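Beta-lactamase (PDB 6KBY) probably hydrolyses beta-lactam antibiotics to substituted beta-amino acids, as a class C serine beta-lactamase, and binds AMP in its active site. Local coordinates at residues 279-284 with 317-322. Sequence-based numbering, arbitrary orientation.
Sequences WEQLPY and VWINKT
Glu-280 and Asn-320 face each other as a hydrogen-bonded pair where strand 280-283 runs antiparallel to strand 317-325 in the large sheet of the class C beta-lactamase fold. Asn-320 N donates to Glu-280 O at 2.8 Å, and the return bond from Glu-280 N to Asn-320 O is weak. Asn-320 ND2 adds a second, weak bond to Glu-280 O, while Asn-320 OD1 is hydrogen-bonded to Tyr-331 OH. Leu-282 and Trp-318 form the next hydrogen-bonded pair.

The Glu-280 side chain can be followed outward. Glu-280 CB lies 3.9 Å from Asn-320 ND2. CG is anti to the carbonyl carbon (chi1 -57°), and the extended chain places the carboxylate beside Lys-321, with Glu-280 OE2 4.2 Å from Lys-321 CD. OE1 accepts from water 1, which in turn accepts from Asn-320 ND2. Water 2 lies 2.9 Å from Glu-280 OE1 and accepts from Thr-322 N. OE2 makes a salt bridge with Arg-154. Glu-280 OE2 is 4.4 Å from Lys-321 NZ, too far for a direct salt bridge; water 3 donates to OE2 and accepts from NZ.

Lys-321 begins a Lys-Thr-Gly sequence, consistent with the KTG motif of serine beta-lactamases. Its NZ is also hydrogen-bonded to Tyr-156 OH, beside AMP-bearing Ser-71. Trp-279 CE3 packs on Ile-319 CG2. The ring's CZ3 meets Lys-321 CB at 3.8 Å.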
loop_
_atom_site.group_PDB
_atom_site.type_symbol
_atom_site.label_atom_id
_atom_site.label_comp_id
_atom_site.label_asym_id
_atom_site.label_seq_id
_atom_site.Cartn_x
_atom_site.Cartn_y
_atom_site.Cartn_z
ATOM N N TRP A 279 -6.705 -0.164 -1.873
ATOM C CA TRP A 279 -6.228 0.087 -3.230
ATOM C C TRP A 279 -7.049 1.198 -3.874
ATOM O O TRP A 279 -8.219 1.407 -3.539
ATOM C CB TRP A 279 -6.333 -1.170 -4.097
ATOM C CG TRP A 279 -5.403 -2.262 -3.724
ATOM C CD1 TRP A 279 -5.727 -3.436 -3.118
ATOM C CD2 TRP A 279 -3.990 -2.302 -3.955
ATOM N NE1 TRP A 279 -4.604 -4.205 -2.949
ATOM C CE2 TRP A 279 -3.524 -3.530 -3.457
ATOM C CE3 TRP A 279 -3.072 -1.415 -4.532
ATOM C CZ2 TRP A 279 -2.180 -3.898 -3.521
ATOM C CZ3 TRP A 279 -1.736 -1.783 -4.597
ATOM C CH2 TRP A 279 -1.303 -3.009 -4.087
ATOM N N GLU A 280 -6.421 1.906 -4.812
ATOM C CA GLU A 280 -7.054 2.961 -5.584
ATOM C C GLU A 280 -6.854 2.636 -7.054
ATOM O O GLU A 280 -5.799 2.118 -7.436
ATOM C CB GLU A 280 -6.401 4.308 -5.257
ATOM C CG GLU A 280 -6.470 4.646 -3.774
ATOM C CD GLU A 280 -5.473 5.710 -3.346
ATOM O OE1 GLU A 280 -4.805 6.306 -4.223
ATOM O OE2 GLU A 280 -5.348 5.942 -2.121
ATOM N N GLN A 281 -7.843 2.940 -7.890
ATOM C CA GLN A 281 -7.716 2.584 -9.294
ATOM C C GLN A 281 -8.307 3.664 -10.184
ATOM O O GLN A 281 -9.112 4.497 -9.754
ATOM C CB GLN A 281 -8.354 1.229 -9.609
ATOM C CG GLN A 281 -9.861 1.255 -9.576
ATOM C CD GLN A 281 -10.472 -0.130 -9.697
ATOM O OE1 GLN A 281 -9.935 -1.105 -9.176
ATOM N NE2 GLN A 281 -11.610 -0.219 -10.382
ATOM N N LEU A 282 -7.897 3.615 -11.447
ATOM C CA LEU A 282 -8.428 4.465 -12.494
ATOM C C LEU A 282 -8.648 3.614 -13.733
ATOM O O LEU A 282 -7.928 2.631 -13.943
ATOM C CB LEU A 282 -7.449 5.590 -12.851
ATOM C CG LEU A 282 -7.183 6.636 -11.769
ATOM C CD1 LEU A 282 -6.062 6.187 -10.833
ATOM C CD2 LEU A 282 -6.840 7.970 -12.402
ATOM N N PRO A 283 -9.621 3.965 -14.572
ATOM C CA PRO A 283 -9.802 3.221 -15.826
ATOM C C PRO A 283 -8.543 3.241 -16.688
ATOM O O PRO A 283 -7.817 4.233 -16.740
ATOM C CB PRO A 283 -10.962 3.955 -16.509
ATOM C CG PRO A 283 -11.738 4.537 -15.378
ATOM C CD PRO A 283 -10.718 4.921 -14.335
ATOM N N TYR A 284 -8.294 2.128 -17.373
ATOM C CA TYR A 284 -7.139 1.967 -18.244
ATOM C C TYR A 284 -7.648 1.802 -19.680
ATOM O O TYR A 284 -8.639 1.110 -19.886
ATOM C CB TYR A 284 -6.359 0.728 -17.814
ATOM C CG TYR A 284 -5.237 0.370 -18.748
ATOM C CD1 TYR A 284 -5.465 -0.436 -19.854
ATOM C CD2 TYR A 284 -3.951 0.837 -18.533
ATOM C CE1 TYR A 284 -4.450 -0.761 -20.719
ATOM C CE2 TYR A 284 -2.921 0.514 -19.399
ATOM C CZ TYR A 284 -3.183 -0.287 -20.486
ATOM O OH TYR A 284 -2.178 -0.622 -21.365
ATOM N N VAL A 317 -8.094 -1.768 -15.700
ATOM C CA VAL A 317 -7.870 -0.652 -14.793
ATOM C C VAL A 317 -6.403 -0.607 -14.393
ATOM O O VAL A 317 -5.680 -1.603 -14.461
ATOM C CB VAL A 317 -8.752 -0.724 -13.522
ATOM C CG1 VAL A 317 -10.227 -0.566 -13.866
ATOM C CG2 VAL A 317 -8.514 -2.022 -12.782
ATOM N N TRP A 318 -5.981 0.582 -13.953
ATOM C CA TRP A 318 -4.670 0.827 -13.364
ATOM C C TRP A 318 -4.884 0.887 -11.856
ATOM O O TRP A 318 -5.552 1.799 -11.355
ATOM C CB TRP A 318 -4.147 2.164 -13.891
ATOM C CG TRP A 318 -2.837 2.634 -13.339
ATOM C CD1 TRP A 318 -2.594 3.131 -12.088
ATOM C CD2 TRP A 318 -1.596 2.699 -14.045
ATOM N NE1 TRP A 318 -1.264 3.477 -11.969
ATOM C CE2 TRP A 318 -0.634 3.226 -13.160
ATOM C CE3 TRP A 318 -1.202 2.357 -15.341
ATOM C CZ2 TRP A 318 0.699 3.416 -13.531
ATOM C CZ3 TRP A 318 0.122 2.548 -15.708
ATOM C CH2 TRP A 318 1.055 3.071 -14.805
ATOM N N ILE A 319 -4.370 -0.108 -11.144
ATOM C CA ILE A 319 -4.504 -0.201 -9.693
ATOM C C ILE A 319 -3.183 0.229 -9.078
ATOM O O ILE A 319 -2.109 -0.162 -9.558
ATOM C CB ILE A 319 -4.867 -1.640 -9.274
ATOM C CG1 ILE A 319 -6.110 -2.122 -10.030
ATOM C CG2 ILE A 319 -5.066 -1.714 -7.760
ATOM C CD1 ILE A 319 -6.525 -3.542 -9.692
ATOM N N ASN A 320 -3.241 1.050 -8.029
ATOM C CA ASN A 320 -1.995 1.601 -7.515
ATOM C C ASN A 320 -2.102 1.996 -6.051
ATOM O O ASN A 320 -3.198 2.129 -5.495
ATOM C CB ASN A 320 -1.433 2.730 -8.402
ATOM C CG ASN A 320 -2.190 4.076 -8.327
ATOM O OD1 ASN A 320 -1.680 5.055 -8.877
ATOM N ND2 ASN A 320 -3.363 4.139 -7.692
ATOM N N LYS A 321 -0.930 2.180 -5.439
ATOM C CA LYS A 321 -0.850 2.724 -4.090
ATOM C C LYS A 321 0.534 3.316 -3.870
ATOM O O LYS A 321 1.547 2.693 -4.201
ATOM C CB LYS A 321 -1.116 1.644 -3.037
ATOM C CG LYS A 321 -1.203 2.194 -1.609
ATOM C CD LYS A 321 -2.494 2.980 -1.361
ATOM C CE LYS A 321 -2.467 3.725 -0.031
ATOM N NZ LYS A 321 -1.601 4.928 -0.083
ATOM N N THR A 322 0.570 4.514 -3.291
ATOM C CA THR A 322 1.797 5.140 -2.828
ATOM C C THR A 322 2.056 4.792 -1.364
ATOM O O THR A 322 1.138 4.492 -0.593
ATOM C CB THR A 322 1.697 6.661 -2.950
ATOM O OG1 THR A 322 0.498 7.100 -2.304
ATOM C CG2 THR A 322 1.691 7.109 -4.414
HETATM O O HOH W 1 -4.622 6.702 -6.957
HETATM O O HOH W 2 -1.978 5.814 -4.456
HETATM O O HOH W 3 -2.806 6.856 -1.753
#